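Local coordinates for particle-associated lyase (Acinetobacter bacteriophage AP22, PDB 4Y9V), which binds the capsular saccharide of Acinetobacter baumannii and probably cleaves it, as the trimeric tailspike of the phage, at residues 24-29 with 35-40; 489-494 with 503-508; 572-577 with 584-589. All coordinates share one frame; numbering follows the deposited sequence.

Contact 1: 24-29 with 35-40; sequences NSASAI and ISQQEV
A capping box opens helix 37-42 near the N-terminal end of the tailspike, and the turn 24-29 packs against that first helical turn with I29 on Q37 and A26 on Q38. In the box, S36 OG accepts the amide of E39, N to OG 3.1 Å, while E39 returns the favour: its OE2 takes S36 N at 2.9 Å, on the anti side of the carboxylate. OG can face the helix because chi1 of S36 is 77°, between backbone N and carbonyl carbon. The same hydroxyl holds a water, 2.6 Å from S36 OG; a link from this water on to S27 OG is doubtful, because S27 has an alternate position.

The helix start has further amides to satisfy, and the turn supplies carbonyls. Q37 N donates to I29 O at 2.8 Å, tilted about 32° from the carbonyl plane, and the CA of S36 adds a C-H...O contact to the same oxygen. A weaker bond runs from Q38 N to A26 O at 3.2 Å; that oxygen also accepts I29 N within the 3-10 turn. Beside these bonds the CB atoms of I29 and Q37 meet at 3.8 Å, the two side chains crossing at a slant, and the methyl of A26 lies against Q38 OE1. A second water donates to Q38 OE1 at 2.7 Å.

Both glutamines bend at chi2 and carry their amides to other partners: Q37 OE1 meets N41 of the third subunit, whereas Q38 bonds D42 of its own helix and K32 and D31 of the second subunit. I29 and Q37 pack on their own counterparts in neighbouring chains, so turn and helix lie together at the trimer interface, ahead of strand 45-46.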
# COMPACT_ATOMS: atom_id res chain seq x y z
N ASN A 24 13.54 32.80 55.73
CA ASN A 24 12.36 32.47 55.02
C ASN A 24 12.64 32.20 53.54
O ASN A 24 11.67 32.12 52.78
CB ASN A 24 11.22 33.50 55.10
CG ASN A 24 10.56 33.17 56.44
OD1 ASN A 24 9.60 32.38 56.51
ND2 ASN A 24 11.17 33.76 57.46
N SER A 25 13.85 31.98 53.17
CA SER A 25 14.23 31.62 51.81
C SER A 25 14.05 30.13 51.58
O SER A 25 14.30 29.34 52.48
CB SER A 25 15.70 32.00 51.71
OG SER A 25 16.18 31.55 50.45
N ALA A 26 13.71 29.74 50.36
CA ALA A 26 13.70 28.33 50.00
C ALA A 26 15.08 27.70 50.17
O ALA A 26 15.20 26.50 50.44
CB ALA A 26 13.19 28.13 48.58
N SER A 27 16.14 28.49 50.10
CA SER A 27 17.46 28.01 50.35
C SER A 27 17.69 27.56 51.79
O SER A 27 18.67 26.83 52.05
CB SER A 27 18.47 29.12 50.05
OG SER A 27 18.58 29.17 48.65
N ALA A 28 16.84 28.00 52.72
CA ALA A 28 16.96 27.67 54.15
C ALA A 28 16.22 26.40 54.53
O ALA A 28 16.35 25.99 55.68
CB ALA A 28 16.48 28.87 54.97
N ILE A 29 15.46 25.85 53.63
CA ILE A 29 14.61 24.67 53.89
C ILE A 29 15.31 23.46 53.32
O ILE A 29 15.78 23.52 52.18
CB ILE A 29 13.23 24.88 53.29
CG1 ILE A 29 12.55 26.15 53.84
CG2 ILE A 29 12.37 23.66 53.46
CD1 ILE A 29 12.45 26.26 55.35
N ILE A 35 19.53 18.16 49.73
CA ILE A 35 19.50 19.39 48.94
C ILE A 35 18.48 20.34 49.53
O ILE A 35 17.52 19.94 50.21
CB ILE A 35 19.28 19.14 47.43
CG1 ILE A 35 17.85 18.82 47.03
CG2 ILE A 35 20.27 18.08 46.92
CD1 ILE A 35 17.65 18.67 45.52
N SER A 36 18.62 21.66 49.26
CA SER A 36 17.68 22.62 49.75
C SER A 36 16.40 22.61 48.92
O SER A 36 16.36 22.13 47.79
CB SER A 36 18.25 24.04 49.75
OG SER A 36 18.25 24.57 48.43
N GLN A 37 15.35 23.26 49.47
CA GLN A 37 14.12 23.40 48.69
C GLN A 37 14.37 24.24 47.45
O GLN A 37 13.74 23.98 46.41
CB GLN A 37 13.02 24.02 49.57
CG GLN A 37 11.70 24.09 48.84
CD GLN A 37 11.19 22.69 48.57
OE1 GLN A 37 11.17 21.84 49.48
NE2 GLN A 37 10.73 22.42 47.34
N GLN A 38 15.24 25.23 47.51
CA GLN A 38 15.59 25.97 46.28
C GLN A 38 16.15 25.04 45.23
O GLN A 38 15.82 25.14 44.04
CB GLN A 38 16.54 27.12 46.54
CG GLN A 38 16.77 27.99 45.32
CD GLN A 38 15.49 28.65 44.87
OE1 GLN A 38 14.91 29.46 45.61
NE2 GLN A 38 15.02 28.32 43.67
N GLU A 39 17.05 24.15 45.64
CA GLU A 39 17.64 23.18 44.70
C GLU A 39 16.59 22.23 44.14
O GLU A 39 16.63 21.87 42.97
CB GLU A 39 18.77 22.42 45.38
CG GLU A 39 19.95 23.29 45.74
CD GLU A 39 21.01 22.46 46.41
OE1 GLU A 39 21.96 22.01 45.72
OE2 GLU A 39 20.91 22.21 47.62
N VAL A 40 15.60 21.82 44.95
CA VAL A 40 14.51 21.02 44.42
C VAL A 40 13.79 21.84 43.35
O VAL A 40 13.53 21.35 42.25
CB VAL A 40 13.52 20.57 45.53
CG1 VAL A 40 12.31 19.91 44.92
CG2 VAL A 40 14.18 19.67 46.57
O HOH W 1 15.69 30.70 47.93
O HOH W 2 20.09 26.38 48.17

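Contact 2: 489-494 with 503-508; sequences IIVDDV and PYLIYP
Branched aliphatic side chains meet here across the interior of a beta-helix, between strand 486-496 and the connection that follows it, where the chain turns a corner at L505. The contact is apolar, and all five residues that touch are buried. I489 and I506 make the tightest approach: CG2 of I489 stands 3.4 Å from the terminal CD1 of I506, closer than usual for two methyl groups. With chi1 of I489 near -60°, CG1 lies beside the backbone N and CG2 beside the carbonyl carbon, leaving the latter branch to take the contact.

V491 divides its two methyls between neighbours. V491 CG1 touches L505 CD2 at 3.9 Å; V491 CG2 sits 4.0 Å from I506 CG1, the side chains running past each other in opposite directions, and also comes to 3.5 Å from L505 O. V494 closes the row, its CG2 reaching the same L505 CD2 at 4.1 Å.

W471 of strand 470-476 packs on V491 and V494, and A472 on I489, whereas I506 rests on strand 518-531. Aliphatic side chains from a strand and from the corner of the following turn, meeting in the interior, fit the right-handed beta-helix of the pectin lyase-like fold.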
# COMPACT_ATOMS: atom_id res chain seq x y z
N ILE A 489 4.34 3.05 -25.95
CA ILE A 489 3.04 3.33 -25.36
C ILE A 489 2.29 2.00 -25.27
O ILE A 489 2.09 1.32 -26.27
CB ILE A 489 2.21 4.38 -26.09
CG1 ILE A 489 2.95 5.73 -26.13
CG2 ILE A 489 0.83 4.50 -25.45
CD1 ILE A 489 2.30 6.78 -27.00
N ILE A 490 1.91 1.63 -24.04
CA ILE A 490 1.12 0.44 -23.78
C ILE A 490 -0.23 0.89 -23.23
O ILE A 490 -0.27 1.63 -22.25
CB ILE A 490 1.84 -0.46 -22.76
CG1 ILE A 490 3.14 -1.00 -23.35
CG2 ILE A 490 0.93 -1.56 -22.25
CD1 ILE A 490 4.03 -1.69 -22.31
N VAL A 491 -1.31 0.47 -23.88
CA VAL A 491 -2.69 0.68 -23.39
C VAL A 491 -3.35 -0.67 -23.58
O VAL A 491 -3.98 -0.92 -24.61
CB VAL A 491 -3.42 1.81 -24.08
CG1 VAL A 491 -4.79 2.01 -23.45
CG2 VAL A 491 -2.62 3.12 -24.05
N ASP A 492 -3.16 -1.58 -22.60
CA ASP A 492 -3.43 -3.01 -22.84
C ASP A 492 -4.59 -3.59 -22.00
O ASP A 492 -5.00 -4.70 -22.32
CB ASP A 492 -2.19 -3.85 -22.65
CG ASP A 492 -1.65 -3.85 -21.24
OD1 ASP A 492 -2.11 -3.08 -20.42
OD2 ASP A 492 -0.71 -4.68 -20.99
N ASP A 493 -5.08 -2.88 -21.01
CA ASP A 493 -6.07 -3.44 -20.09
C ASP A 493 -6.80 -2.27 -19.42
O ASP A 493 -6.45 -1.84 -18.34
CB ASP A 493 -5.43 -4.35 -19.06
CG ASP A 493 -6.41 -5.03 -18.14
OD1 ASP A 493 -7.67 -4.90 -18.33
OD2 ASP A 493 -5.91 -5.71 -17.19
N VAL A 494 -7.79 -1.76 -20.15
CA VAL A 494 -8.63 -0.66 -19.74
C VAL A 494 -10.08 -1.08 -19.99
O VAL A 494 -10.33 -1.94 -20.84
CB VAL A 494 -8.31 0.65 -20.51
CG1 VAL A 494 -6.85 1.03 -20.33
CG2 VAL A 494 -8.67 0.56 -21.99
N PRO A 503 -13.28 5.37 -27.73
CA PRO A 503 -12.01 6.10 -27.72
C PRO A 503 -10.98 5.45 -28.59
O PRO A 503 -10.97 4.24 -28.84
CB PRO A 503 -11.58 5.95 -26.27
CG PRO A 503 -12.06 4.55 -25.89
CD PRO A 503 -13.41 4.45 -26.63
N TYR A 504 -9.96 6.26 -28.98
CA TYR A 504 -8.69 5.72 -29.38
C TYR A 504 -7.95 5.20 -28.14
O TYR A 504 -7.84 5.89 -27.13
CB TYR A 504 -7.82 6.79 -30.04
CG TYR A 504 -8.27 7.18 -31.42
CD1 TYR A 504 -7.85 6.42 -32.53
CD2 TYR A 504 -9.13 8.23 -31.63
CE1 TYR A 504 -8.27 6.74 -33.78
CE2 TYR A 504 -9.55 8.58 -32.92
CZ TYR A 504 -9.09 7.79 -33.98
OH TYR A 504 -9.53 8.16 -35.24
N LEU A 505 -7.34 4.03 -28.27
CA LEU A 505 -6.39 3.56 -27.26
C LEU A 505 -5.19 4.50 -27.24
O LEU A 505 -4.74 4.97 -26.20
CB LEU A 505 -6.03 2.11 -27.55
CG LEU A 505 -7.21 1.13 -27.41
CD1 LEU A 505 -6.92 -0.17 -28.10
CD2 LEU A 505 -7.53 0.88 -25.94
N ILE A 506 -4.65 4.75 -28.45
CA ILE A 506 -3.54 5.68 -28.68
C ILE A 506 -3.97 6.57 -29.83
O ILE A 506 -4.34 6.06 -30.90
CB ILE A 506 -2.23 4.92 -29.01
CG1 ILE A 506 -1.88 3.94 -27.89
CG2 ILE A 506 -1.13 5.93 -29.29
CD1 ILE A 506 -0.63 3.13 -28.19
N TYR A 507 -3.99 7.88 -29.61
CA TYR A 507 -4.44 8.80 -30.65
C TYR A 507 -3.36 8.91 -31.72
O TYR A 507 -2.19 9.15 -31.39
CB TYR A 507 -4.77 10.17 -30.04
CG TYR A 507 -5.50 11.01 -31.04
CD1 TYR A 507 -6.87 10.92 -31.13
CD2 TYR A 507 -4.83 11.81 -31.97
CE1 TYR A 507 -7.60 11.64 -32.06
CE2 TYR A 507 -5.53 12.48 -32.94
CZ TYR A 507 -6.90 12.39 -32.99
OH TYR A 507 -7.59 13.13 -33.95
N PRO A 508 -3.74 8.80 -33.01
CA PRO A 508 -2.74 8.80 -34.09
C PRO A 508 -2.36 10.21 -34.53
O PRO A 508 -3.21 10.98 -34.94
CB PRO A 508 -3.48 8.08 -35.22
CG PRO A 508 -4.91 8.36 -34.99
CD PRO A 508 -5.08 8.38 -33.49

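Contact 3: 572-577 with 584-589; sequences TFFNED and RTPTPV
R584 and N575 hold the loop 572-577 to the approach of strand 586-594 through a pair of reciprocal bonds between one side-chain amide and one residue's backbone. N575 OD1 accepts R584 N at 2.8 Å, and N575 ND2 donates to R584 O at 3.1 Å; each carbonyl oxygen is met in its plane, on a lone pair. Both polar groups of the R584 backbone are thus satisfied by a single side chain, whose ND2 also donates to A571 O. Having two such bonds at once should fix the rotation of the amide.

The guanidinium of R584 turns back over the loop. Its chain runs extended to CG and CD and then bends at chi3, -65°, which brings R584 NH1 to two acceptors: F574 O at 2.9 Å, nearly in the guanidinium plane, and E576 OE1 at 3.0 Å, a salt bridge on the syn side of the carboxylate. The two planes stand 80° apart, so the ion pair is not a flat two-pronged one. A water joins the partners, donating to E576 OE1 at 2.7 Å and accepting from R584 NH2. The remaining donors are used as well: NE bonds K606 O and NH2 bonds K607 O, while E576 OE2 receives T610. Such a surround probably keeps the buried guanidinium charged.

F574 completes the apolar side, its CE2 3.6 Å from CG of P586, with the two side chains crossing at about a right angle. The ring also packs on L603 of the second subunit; neighbours within the chain include F573, which sets its edge over one face of the F574 ring, and W569, edge to face. An arginine whose N-H groups are shared among loop carbonyls and a carboxylate, beside a proline, here joins a long loop to strand 586-594, outermost in its sheet within the chain, in the C-terminal Ig-like domain.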
# COMPACT_ATOMS: atom_id res chain seq x y z
N THR A 572 -20.15 -33.03 -44.92
CA THR A 572 -21.52 -32.83 -45.42
C THR A 572 -22.05 -31.44 -45.17
O THR A 572 -23.05 -31.02 -45.76
CB THR A 572 -22.55 -33.86 -44.87
OG1 THR A 572 -22.82 -33.61 -43.51
CG2 THR A 572 -22.08 -35.30 -45.11
N PHE A 573 -21.46 -30.66 -44.25
CA PHE A 573 -22.05 -29.37 -43.94
C PHE A 573 -22.00 -28.44 -45.17
O PHE A 573 -23.00 -27.75 -45.45
CB PHE A 573 -21.39 -28.71 -42.70
CG PHE A 573 -22.12 -27.50 -42.24
CD1 PHE A 573 -23.30 -27.62 -41.51
CD2 PHE A 573 -21.68 -26.23 -42.54
CE1 PHE A 573 -23.97 -26.51 -41.10
CE2 PHE A 573 -22.38 -25.11 -42.12
CZ PHE A 573 -23.55 -25.26 -41.40
N PHE A 574 -20.87 -28.41 -45.86
CA PHE A 574 -20.68 -27.53 -46.99
C PHE A 574 -20.73 -28.24 -48.36
O PHE A 574 -20.48 -27.59 -49.37
CB PHE A 574 -19.36 -26.74 -46.89
CG PHE A 574 -19.39 -25.72 -45.75
CD1 PHE A 574 -20.27 -24.66 -45.77
CD2 PHE A 574 -18.51 -25.83 -44.67
CE1 PHE A 574 -20.29 -23.71 -44.76
CE2 PHE A 574 -18.55 -24.90 -43.65
CZ PHE A 574 -19.41 -23.84 -43.69
N ASN A 575 -21.06 -29.53 -48.36
CA ASN A 575 -21.12 -30.28 -49.61
C ASN A 575 -22.41 -31.08 -49.70
O ASN A 575 -22.76 -31.84 -48.82
CB ASN A 575 -19.92 -31.28 -49.72
CG ASN A 575 -18.67 -30.49 -49.90
OD1 ASN A 575 -18.34 -30.04 -51.01
ND2 ASN A 575 -17.98 -30.18 -48.80
N GLU A 576 -23.05 -30.90 -50.88
CA GLU A 576 -24.30 -31.61 -51.21
C GLU A 576 -24.06 -33.10 -51.42
O GLU A 576 -24.93 -33.92 -51.10
CB GLU A 576 -24.87 -31.00 -52.49
CG GLU A 576 -25.33 -29.54 -52.25
CD GLU A 576 -24.25 -28.46 -52.20
OE1 GLU A 576 -23.16 -28.65 -52.76
OE2 GLU A 576 -24.51 -27.41 -51.66
N ASP A 577 -22.86 -33.47 -51.88
CA ASP A 577 -22.49 -34.85 -52.13
C ASP A 577 -21.00 -34.91 -51.88
O ASP A 577 -20.20 -34.37 -52.62
CB ASP A 577 -22.78 -35.25 -53.57
CG ASP A 577 -22.47 -36.68 -53.89
OD1 ASP A 577 -21.71 -37.32 -53.14
OD2 ASP A 577 -22.97 -37.15 -54.92
N ARG A 584 -16.11 -28.38 -51.38
CA ARG A 584 -16.22 -27.00 -50.94
C ARG A 584 -15.74 -26.86 -49.49
O ARG A 584 -16.15 -27.63 -48.64
CB ARG A 584 -17.68 -26.58 -51.05
CG ARG A 584 -17.92 -25.10 -50.72
CD ARG A 584 -19.35 -24.71 -50.92
NE ARG A 584 -19.84 -24.79 -52.29
CZ ARG A 584 -20.55 -25.80 -52.82
NH1 ARG A 584 -20.81 -26.93 -52.15
NH2 ARG A 584 -20.96 -25.69 -54.07
N THR A 585 -14.91 -25.82 -49.28
CA THR A 585 -14.46 -25.50 -47.92
C THR A 585 -14.51 -23.99 -47.74
O THR A 585 -14.43 -23.23 -48.72
CB THR A 585 -13.09 -26.04 -47.54
OG1 THR A 585 -12.20 -25.21 -48.25
CG2 THR A 585 -12.85 -27.48 -47.94
N PRO A 586 -14.65 -23.53 -46.50
CA PRO A 586 -14.73 -22.09 -46.23
C PRO A 586 -13.37 -21.50 -45.85
O PRO A 586 -12.93 -21.62 -44.71
CB PRO A 586 -15.66 -22.07 -45.02
CG PRO A 586 -15.33 -23.32 -44.26
CD PRO A 586 -15.05 -24.32 -45.33
N THR A 587 -12.66 -20.84 -46.78
CA THR A 587 -11.36 -20.25 -46.41
C THR A 587 -11.59 -18.95 -45.65
O THR A 587 -12.16 -18.00 -46.22
CB THR A 587 -10.52 -19.98 -47.66
OG1 THR A 587 -10.22 -21.21 -48.33
CG2 THR A 587 -9.20 -19.29 -47.28
N PRO A 588 -11.16 -18.86 -44.40
CA PRO A 588 -11.41 -17.64 -43.62
C PRO A 588 -10.37 -16.57 -43.94
O PRO A 588 -9.18 -16.89 -44.03
CB PRO A 588 -11.28 -18.12 -42.17
CG PRO A 588 -10.22 -19.23 -42.25
CD PRO A 588 -10.48 -19.91 -43.60
N VAL A 589 -10.81 -15.33 -44.05
CA VAL A 589 -9.94 -14.20 -44.32
C VAL A 589 -10.44 -12.97 -43.59
O VAL A 589 -11.62 -12.86 -43.26
CB VAL A 589 -9.85 -13.86 -45.84
CG1 VAL A 589 -9.43 -15.09 -46.64
CG2 VAL A 589 -11.18 -13.31 -46.38
O HOH W 3 -22.00 -28.18 -55.13

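Taken in order from the N terminus, the three contacts follow one another in series, none nesting in or crossing another. Contact 1 closes a loop of five residues before the first helix, far from the centre of the chain. Contact 2 closes eight residues between strand 486-496 of the beta-helix and the connection leading on to strand 518-531, and contact 3 closes six residues within the C-terminal Ig-like domain. Contacts 1 and 2 lie on opposite sides of the chain's centre, their centres about 82 Å apart; contacts 2 and 3 share a side, about 38 Å between centres. All three also touch the second subunit, so each local closure sits beside the trimer interface.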